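Local atomic coordinates of D-alanyl transferase DltD (Enterococcus faecium TX0133A04, PDB entry 6PFX), a protein that probably takes part in the D-alanylation of lipoteichoic acid during cell-wall biogenesis in Gram-positive bacteria. Residues R87-G90 / D91-K94; S223-A226 / N227-E231; L277-D280 / Q281-K284; T304-S307 / Q308-Q312. All blocks are in the same frame, centred on the assembly; numbering follows the deposited sequence.

Contact 1 of 4, residues R87-G90 / D91-K94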
loop_
_atom_site.group_PDB
_atom_site.type_symbol
_atom_site.label_atom_id
_atom_site.label_comp_id
_atom_site.label_asym_id
_atom_site.label_seq_id
_atom_site.Cartn_x
_atom_site.Cartn_y
_atom_site.Cartn_z
ATOM N N ARG A 87 7.468 6.473 8.211
ATOM C CA ARG A 87 8.316 6.862 9.333
ATOM C C ARG A 87 9.349 7.896 8.905
ATOM O O ARG A 87 9.647 8.834 9.653
ATOM C CB ARG A 87 9.001 5.616 9.908
ATOM C CG ARG A 87 9.891 5.864 11.127
ATOM C CD ARG A 87 9.038 6.052 12.371
ATOM N NE ARG A 87 9.814 6.383 13.564
ATOM C CZ ARG A 87 9.965 5.604 14.637
ATOM N NH1 ARG A 87 9.396 4.400 14.711
ATOM N NH2 ARG A 87 10.694 6.051 15.657
ATOM N N SER A 88 9.928 7.729 7.717
ATOM C CA SER A 88 10.956 8.655 7.257
ATOM C C SER A 88 10.366 9.998 6.853
ATOM O O SER A 88 11.090 10.997 6.812
ATOM C CB SER A 88 11.735 8.049 6.086
ATOM O OG SER A 88 10.915 7.861 4.941
ATOM N N ALA A 89 9.070 10.050 6.549
ATOM C CA ALA A 89 8.424 11.335 6.326
ATOM C C ALA A 89 8.259 12.108 7.626
ATOM O O ALA A 89 8.129 13.338 7.593
ATOM C CB ALA A 89 7.072 11.121 5.648
ATOM N N GLY A 90 8.261 11.418 8.762
ATOM C CA GLY A 90 8.171 12.100 10.041
ATOM C C GLY A 90 6.971 13.019 10.117
ATOM O O GLY A 90 5.841 12.645 9.764
ATOM N N ASP A 91 7.223 14.251 10.571
ATOM C CA ASP A 91 6.149 15.195 10.829
ATOM C C ASP A 91 5.422 15.631 9.566
ATOM O O ASP A 91 4.350 16.236 9.672
ATOM C CB ASP A 91 6.684 16.453 11.520
ATOM C CG ASP A 91 6.993 16.231 12.979
ATOM O OD1 ASP A 91 6.615 15.165 13.509
ATOM O OD2 ASP A 91 7.614 17.121 13.596
ATOM N N ALA A 92 5.999 15.393 8.383
ATOM C CA ALA A 92 5.308 15.758 7.152
ATOM C C ALA A 92 3.975 15.038 7.046
ATOM O O ALA A 92 3.057 15.523 6.376
ATOM C CB ALA A 92 6.192 15.461 5.941
ATOM N N MET A 93 3.841 13.893 7.709
ATOM C CA MET A 93 2.604 13.133 7.667
ATOM C C MET A 93 1.614 13.513 8.754
ATOM O O MET A 93 0.488 13.014 8.739
ATOM C CB MET A 93 2.907 11.637 7.814
ATOM C CG MET A 93 3.564 11.052 6.618
ATOM S SD MET A 93 2.327 10.696 5.371
ATOM C CE MET A 93 1.422 9.324 6.112
ATOM N N LYS A 94 1.987 14.364 9.699
ATOM C CA LYS A 94 1.112 14.603 10.836
ATOM C C LYS A 94 -0.252 15.101 10.364
ATOM O O LYS A 94 -0.351 16.032 9.558
ATOM C CB LYS A 94 1.755 15.628 11.774
ATOM C CG LYS A 94 0.954 15.868 13.056
ATOM C CD LYS A 94 1.599 16.894 13.970
ATOM C CE LYS A 94 0.760 17.096 15.225
ATOM N NZ LYS A 94 1.360 18.113 16.129
#

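Contact 2 of 4, residues S223-A226 / N227-E231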
loop_
_atom_site.group_PDB
_atom_site.type_symbol
_atom_site.label_atom_id
_atom_site.label_comp_id
_atom_site.label_asym_id
_atom_site.label_seq_id
_atom_site.Cartn_x
_atom_site.Cartn_y
_atom_site.Cartn_z
ATOM N N SER A 223 -20.045 4.680 -14.667
ATOM C CA SER A 223 -20.173 3.228 -14.612
ATOM C C SER A 223 -20.404 2.642 -15.999
ATOM O O SER A 223 -19.789 1.632 -16.367
ATOM C CB SER A 223 -21.335 2.877 -13.684
ATOM O OG SER A 223 -21.567 1.485 -13.656
ATOM N N ILE A 224 -21.285 3.267 -16.782
ATOM C CA ILE A 224 -21.536 2.812 -18.145
ATOM C C ILE A 224 -20.251 2.835 -18.954
ATOM O O ILE A 224 -19.946 1.888 -19.690
ATOM C CB ILE A 224 -22.632 3.674 -18.793
ATOM C CG1 ILE A 224 -23.988 3.328 -18.189
ATOM C CG2 ILE A 224 -22.629 3.489 -20.303
ATOM C CD1 ILE A 224 -25.037 4.359 -18.500
ATOM N N LEU A 225 -19.473 3.912 -18.822
ATOM C CA LEU A 225 -18.220 4.017 -19.558
ATOM C C LEU A 225 -17.232 2.961 -19.084
ATOM O O LEU A 225 -16.541 2.343 -19.904
ATOM C CB LEU A 225 -17.638 5.423 -19.409
ATOM C CG LEU A 225 -16.274 5.651 -20.062
ATOM C CD1 LEU A 225 -16.353 5.587 -21.553
ATOM C CD2 LEU A 225 -15.703 7.001 -19.625
ATOM N N ALA A 226 -17.161 2.724 -17.769
ATOM C CA ALA A 226 -16.255 1.700 -17.256
ATOM C C ALA A 226 -16.623 0.317 -17.788
ATOM O O ALA A 226 -15.741 -0.499 -18.095
ATOM C CB ALA A 226 -16.238 1.712 -15.724
ATOM N N ASN A 227 -17.923 0.024 -17.873
ATOM C CA ASN A 227 -18.359 -1.250 -18.424
ATOM C C ASN A 227 -18.039 -1.338 -19.910
ATOM O O ASN A 227 -17.638 -2.403 -20.396
ATOM C CB ASN A 227 -19.855 -1.443 -18.190
ATOM C CG ASN A 227 -20.182 -1.830 -16.767
ATOM O OD1 ASN A 227 -19.364 -2.417 -16.058
ATOM N ND2 ASN A 227 -21.405 -1.546 -16.357
ATOM N N GLN A 228 -18.184 -0.226 -20.645
ATOM C CA GLN A 228 -17.868 -0.260 -22.070
ATOM C C GLN A 228 -16.380 -0.496 -22.296
ATOM O O GLN A 228 -15.993 -1.332 -23.121
ATOM C CB GLN A 228 -18.305 1.025 -22.767
ATOM C CG GLN A 228 -19.802 1.237 -22.823
ATOM C CD GLN A 228 -20.181 2.655 -23.234
ATOM O OE1 GLN A 228 -19.380 3.585 -23.121
ATOM N NE2 GLN A 228 -21.406 2.823 -23.716
ATOM N N ILE A 229 -15.531 0.206 -21.547
ATOM C CA ILE A 229 -14.095 0.028 -21.706
ATOM C C ILE A 229 -13.687 -1.369 -21.258
ATOM O O ILE A 229 -12.922 -2.055 -21.948
ATOM C CB ILE A 229 -13.351 1.143 -20.950
ATOM C CG1 ILE A 229 -13.674 2.502 -21.584
ATOM C CG2 ILE A 229 -11.863 0.894 -20.971
ATOM C CD1 ILE A 229 -13.143 3.702 -20.799
ATOM N N GLY A 230 -14.196 -1.824 -20.113
ATOM C CA GLY A 230 -13.860 -3.162 -19.657
ATOM C C GLY A 230 -14.228 -4.218 -20.679
ATOM O O GLY A 230 -13.443 -5.123 -20.971
ATOM N N GLU A 231 -15.432 -4.120 -21.242
ATOM C CA GLU A 231 -15.852 -5.119 -22.220
ATOM C C GLU A 231 -14.913 -5.132 -23.419
ATOM O O GLU A 231 -14.506 -6.199 -23.893
ATOM C CB GLU A 231 -17.289 -4.841 -22.651
ATOM C CG GLU A 231 -17.944 -5.938 -23.460
ATOM C CD GLU A 231 -19.412 -5.652 -23.696
ATOM O OE1 GLU A 231 -19.774 -4.459 -23.845
ATOM O OE2 GLU A 231 -20.201 -6.620 -23.711
#

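Contact 3 of 4, residues L277-D280 / Q281-K284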
loop_
_atom_site.group_PDB
_atom_site.type_symbol
_atom_site.label_atom_id
_atom_site.label_comp_id
_atom_site.label_asym_id
_atom_site.label_seq_id
_atom_site.Cartn_x
_atom_site.Cartn_y
_atom_site.Cartn_z
ATOM N N LEU A 277 2.930 -2.326 12.055
ATOM C CA LEU A 277 3.839 -1.187 12.051
ATOM C C LEU A 277 3.190 0.014 11.380
ATOM O O LEU A 277 3.256 1.136 11.892
ATOM C CB LEU A 277 5.125 -1.544 11.312
ATOM C CG LEU A 277 6.072 -2.531 11.976
ATOM C CD1 LEU A 277 7.202 -2.910 11.042
ATOM C CD2 LEU A 277 6.666 -1.874 13.202
ATOM N N VAL A 278 2.577 -0.202 10.213
ATOM C CA VAL A 278 1.849 0.861 9.525
ATOM C C VAL A 278 0.797 1.477 10.435
ATOM O O VAL A 278 0.693 2.700 10.528
ATOM C CB VAL A 278 1.215 0.300 8.239
ATOM C CG1 VAL A 278 0.235 1.263 7.650
ATOM C CG2 VAL A 278 2.307 -0.109 7.232
ATOM N N LEU A 279 -0.022 0.647 11.089
ATOM C CA LEU A 279 -1.064 1.154 11.982
ATOM C C LEU A 279 -0.477 1.943 13.149
ATOM O O LEU A 279 -1.025 2.980 13.549
ATOM C CB LEU A 279 -1.900 -0.018 12.489
ATOM C CG LEU A 279 -2.620 -0.837 11.416
ATOM C CD1 LEU A 279 -3.602 -1.813 12.076
ATOM C CD2 LEU A 279 -3.340 0.082 10.433
ATOM N N ASP A 280 0.625 1.457 13.715
ATOM C CA ASP A 280 1.301 2.168 14.795
ATOM C C ASP A 280 1.655 3.582 14.363
ATOM O O ASP A 280 1.381 4.550 15.081
ATOM C CB ASP A 280 2.536 1.348 15.175
ATOM C CG ASP A 280 3.208 1.812 16.456
ATOM O OD1 ASP A 280 4.065 2.718 16.378
ATOM O OD2 ASP A 280 2.907 1.239 17.530
ATOM N N GLN A 281 2.250 3.725 13.183
ATOM C CA GLN A 281 2.680 5.041 12.734
ATOM C C GLN A 281 1.499 5.916 12.331
ATOM O O GLN A 281 1.497 7.116 12.612
ATOM C CB GLN A 281 3.700 4.902 11.606
ATOM C CG GLN A 281 4.398 6.195 11.216
ATOM C CD GLN A 281 5.340 6.722 12.292
ATOM O OE1 GLN A 281 5.686 6.017 13.229
ATOM N NE2 GLN A 281 5.747 7.977 12.156
ATOM N N LEU A 282 0.485 5.343 11.675
ATOM C CA LEU A 282 -0.698 6.117 11.322
ATOM C C LEU A 282 -1.358 6.663 12.572
ATOM O O LEU A 282 -1.760 7.830 12.620
ATOM C CB LEU A 282 -1.674 5.248 10.535
ATOM C CG LEU A 282 -1.183 4.929 9.132
ATOM C CD1 LEU A 282 -2.033 3.778 8.589
ATOM C CD2 LEU A 282 -1.305 6.076 8.202
ATOM N N ALA A 283 -1.407 5.857 13.627
ATOM C CA ALA A 283 -2.048 6.302 14.855
ATOM C C ALA A 283 -1.216 7.385 15.529
ATOM O O ALA A 283 -1.756 8.400 15.986
ATOM C CB ALA A 283 -2.276 5.103 15.777
ATOM N N LYS A 284 0.108 7.206 15.568
ATOM C CA LYS A 284 0.968 8.190 16.229
ATOM C C LYS A 284 0.929 9.534 15.515
ATOM O O LYS A 284 1.041 10.580 16.165
ATOM C CB LYS A 284 2.391 7.642 16.362
ATOM C CG LYS A 284 2.464 6.535 17.419
ATOM C CD LYS A 284 3.813 5.830 17.502
ATOM C CE LYS A 284 3.792 4.695 18.536
ATOM N NZ LYS A 284 5.005 3.820 18.421
HETATM O O HOH W 1 5.801 3.646 14.657
#

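Contact 4 of 4, residues T304-S307 / Q308-Q312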
loop_
_atom_site.group_PDB
_atom_site.type_symbol
_atom_site.label_atom_id
_atom_site.label_comp_id
_atom_site.label_asym_id
_atom_site.label_seq_id
_atom_site.Cartn_x
_atom_site.Cartn_y
_atom_site.Cartn_z
ATOM N N THR A 304 -8.649 -21.060 -10.899
ATOM C CA THR A 304 -7.460 -21.462 -10.166
ATOM C C THR A 304 -7.788 -22.217 -8.883
ATOM O O THR A 304 -6.892 -22.830 -8.295
ATOM C CB THR A 304 -6.618 -20.252 -9.741
ATOM O OG1 THR A 304 -7.362 -19.492 -8.776
ATOM C CG2 THR A 304 -6.236 -19.370 -10.914
ATOM N N GLY A 305 -9.036 -22.144 -8.417
ATOM C CA GLY A 305 -9.440 -22.763 -7.176
ATOM C C GLY A 305 -9.184 -21.946 -5.930
ATOM O O GLY A 305 -9.472 -22.424 -4.827
ATOM N N LEU A 306 -8.628 -20.748 -6.059
ATOM C CA LEU A 306 -8.460 -19.879 -4.905
ATOM C C LEU A 306 -9.802 -19.696 -4.215
ATOM O O LEU A 306 -10.803 -19.366 -4.858
ATOM C CB LEU A 306 -7.940 -18.524 -5.369
ATOM C CG LEU A 306 -7.559 -17.559 -4.240
ATOM C CD1 LEU A 306 -6.217 -17.995 -3.628
ATOM C CD2 LEU A 306 -7.522 -16.132 -4.752
ATOM N N SER A 307 -9.812 -19.873 -2.895
ATOM C CA SER A 307 -11.056 -19.886 -2.142
ATOM C C SER A 307 -11.533 -18.482 -1.802
ATOM O O SER A 307 -10.849 -17.731 -1.089
ATOM C CB SER A 307 -10.893 -20.651 -0.838
ATOM O OG SER A 307 -12.054 -20.495 -0.050
ATOM N N GLN A 308 -12.740 -18.153 -2.262
ATOM C CA GLN A 308 -13.359 -16.892 -1.870
ATOM C C GLN A 308 -13.733 -16.884 -0.388
ATOM O O GLN A 308 -13.666 -15.824 0.254
ATOM C CB GLN A 308 -14.573 -16.574 -2.743
ATOM C CG GLN A 308 -14.243 -16.265 -4.195
ATOM C CD GLN A 308 -13.618 -14.908 -4.361
ATOM O OE1 GLN A 308 -13.808 -14.024 -3.518
ATOM N NE2 GLN A 308 -12.867 -14.720 -5.447
ATOM N N GLU A 309 -14.123 -18.041 0.168
ATOM C CA GLU A 309 -14.363 -18.132 1.602
ATOM C C GLU A 309 -13.095 -17.793 2.374
ATOM O O GLU A 309 -13.135 -17.070 3.381
ATOM C CB GLU A 309 -14.867 -19.534 1.953
ATOM C CG GLU A 309 -15.134 -19.691 3.426
ATOM C CD GLU A 309 -15.519 -21.100 3.817
ATOM O OE1 GLU A 309 -15.979 -21.878 2.947
ATOM O OE2 GLU A 309 -15.353 -21.423 5.008
ATOM N N MET A 310 -11.948 -18.269 1.886
ATOM C CA MET A 310 -10.679 -17.918 2.513
ATOM C C MET A 310 -10.437 -16.416 2.453
ATOM O O MET A 310 -10.010 -15.811 3.439
ATOM C CB MET A 310 -9.533 -18.668 1.829
ATOM C CG MET A 310 -8.147 -18.348 2.371
ATOM S SD MET A 310 -7.412 -16.846 1.687
ATOM C CE MET A 310 -7.148 -17.363 -0.014
ATOM N N LEU A 311 -10.719 -15.790 1.311
ATOM C CA LEU A 311 -10.518 -14.347 1.198
ATOM C C LEU A 311 -11.430 -13.583 2.152
ATOM O O LEU A 311 -11.038 -12.546 2.708
ATOM C CB LEU A 311 -10.771 -13.919 -0.243
ATOM C CG LEU A 311 -9.777 -14.366 -1.305
ATOM C CD1 LEU A 311 -10.252 -14.042 -2.728
ATOM C CD2 LEU A 311 -8.422 -13.720 -1.042
ATOM N N GLN A 312 -12.657 -14.071 2.341
ATOM C CA GLN A 312 -13.557 -13.477 3.321
ATOM C C GLN A 312 -13.002 -13.604 4.732
ATOM O O GLN A 312 -13.229 -12.724 5.569
ATOM C CB GLN A 312 -14.934 -14.129 3.226
ATOM C CG GLN A 312 -15.661 -13.769 1.976
ATOM C CD GLN A 312 -16.740 -14.762 1.587
ATOM O OE1 GLN A 312 -17.178 -15.579 2.397
ATOM N NE2 GLN A 312 -17.162 -14.704 0.329
HETATM O O HOH W 2 -14.480 -20.745 -1.137
#

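Contact 1 of 4, residues R87-G90 / D91-K94
A89 and M93 make the apolar part of this contact, in which the methyl CB of A89 meets CG of M93 at 3.6 Å. M93 reaches it by setting CG beside its own backbone N (chi1 -71°), and the chain then bends at both following torsions, so that only its base lies on A89 while the remainder leads off. The methyl groups of A89 and A92, CB to CB at 4.4 Å, make a looser pair next to it. Both sides of this small patch are buried further by the fold: L34 of helix 28-35 touches A89 as well as M93, and P41 and F43 of strand 39-43 also pack on M93. A short alanine lets helix 28-35 come close, whereas the flexible methionine can follow the surface that the strand offers.

Hydrogen bonding across the contact is a matter of the main chain. A92 N donates to A89 O at 3.1 Å, and M93 N to G90 O, also at 3.1 Å; the second is the straighter, at 165°. Each donor stands above the carbonyl plane, as is usual for bonds that span three residues. G90 has a positive phi of 54° with psi at -132°, a conformation readily open to a residue without a side chain, and D91, an exposed residue, follows with near-helical angles.

Residues 89-92 thus form a type II' turn that ends helix 79-89 and runs into a short 3-10 segment, leading to strand 97-101 in the beta-alpha-beta crossover from strand 68-71.

Contact 2 of 4, residues S223-A226 / N227-E231
I224 and Q228, one helical turn apart, lie side by side and point the same way, with NE2 of Q228 3.7 Å from CG2 of I224. The glutamine is extended beyond CG, and its first torsion (chi1 -67°) puts CG beside the backbone N, back over the preceding turn. L225 meets the same amide quite differently: the two side chains cross at about a right angle, and CD1 of L225 is 4.0 Å from OE1 of Q228. The amide therefore has aliphatic neighbours at both its nitrogen and its oxygen.

L225 and I229 are inclined to one another, with CG of L225 3.8 Å from CD1 of I229. Here the leucine has CG anti to the backbone N (chi1 176°), while the isoleucine sends CG1 back along the helix to meet it. N227 folds back in the same sense, bringing its CG to 3.5 Å from S223 O. The hydroxyl of S223 finds its polar partner in K352, on helix 351-365, and W351 of that helix covers A226 and I229; small A226 suits this close approach.

Beneath the side chains, N227, Q228, I229 and G230 donate their backbone N-H groups four residues back, the bond from I229 N to L225 O measuring 2.9 Å. The chemistry implies a helix amphipathic only in part: A226 and I229 face the protein, I224 is an apolar residue on the outer side, and the methylenes of Q228 lie over I224 O while its amide is on the exposed side.

Contact 3 of 4, residues L277-D280 / Q281-K284
The carboxylate of D280 meets the ammonium of K284 in a salt bridge, with OD1 2.5 Å from NZ, a spacing short enough for its exact value to be doubtful. OD1 uses its syn lone pair; the lysine chain comes up obliquely beside OD1, its methylenes displaced to one side of the carboxylate plane, with NZ close to that plane. A water at 2.6 Å approaches OD1 from the side turned away from OD2, displaced toward the other face. It also donates to the second flat group, the amide of Q281, at 2.8 Å from OE1. Y83 and R87 of helix 79-89 touch Q281, whose chain is bent at chi2.

D280 places CG anti to its N (chi1 -169°), and K284, extended beyond CG, leans back across it from the next turn. On another side of the helix V278 and L282 run alongside each other, CG1 to CD1 at 3.5 Å. L279 and L282 rest on F291 of strand 288-293, while V278 faces M86 of helix 79-89; branched aliphatic side chains fill both interfaces.

Lysine and water both donate to OD1, which, the short lysine distance aside, would probably favour the ionised form of the buried aspartate, while the water ties it to the neighbouring amide.

Contact 4 of 4, residues T304-S307 / Q308-Q312
S307 sits at the N-cap of helix 308-323, with extended backbone angles (psi 121°) that give way to helical ones at Q308, and its carbonyl O accepts from L311 N at 3.1 Å to start the helical pattern. Its hydroxyl does the capping. With OG anti to the backbone N (chi1 172°), the hydroxyl is directed at the open first turn, where M310 N donates to it at 3.0 Å, nearly straight at 162°. A water 2.7 Å from the same OG accepts from E309 N at 3.0 Å, so that a second N-H of this turn is satisfied. Serine is a natural choice here, being short enough for its oxygen to reach back to the main chain. CB of M310 packs on CB of S307 at 3.6 Å.

L306 stands just before the cap and covers it with two branches: CD1 meets the terminal methyl CE of M310 at 3.8 Å, and CD2 meets CD1 of L311 at 4.0 Å. The leucine pair, lying at about a right angle, spans the cap as a hydrophobic staple. W264 adds cover to L306. Upstream, T304 OG1 accepts from L306 N at 3.2 Å, an ST turn round G305, whose positive phi suits a residue with no side chain where helix 298-304 ends. NE2 of Q308 turns to S301 OG and V296 O, earlier in the chain.

Polar and apolar capping thus act together: a hydroxyl and a water satisfy amides that lack a preceding turn, and the leucines and methionine cover the short junction between helices 298-304 and 308-323.

Overall arrangement
Contacts 1 and 3 are neighbours on the same side of the molecule, their centres about 11 Å apart. The two meet where helices 79-89 and 271-284 pack, CD of R87 lying 3.5 Å from OE1 of Q281. Contact 3 is the most buried, lying against the central parallel sheet, and adds a salt bridge to its aliphatic packing. Contacts 2 and 4 lie farther out, their centres about 26 Å apart, and mix buried apolar residues with exposed polar ones. Contact 2 lies within a helix and contact 3 in the last turns of one, whereas contact 1 ends a helix with a glycine turn and contact 4 begins one with a serine cap. All four belong to the DltD family region, in the SGNH hydrolase clan.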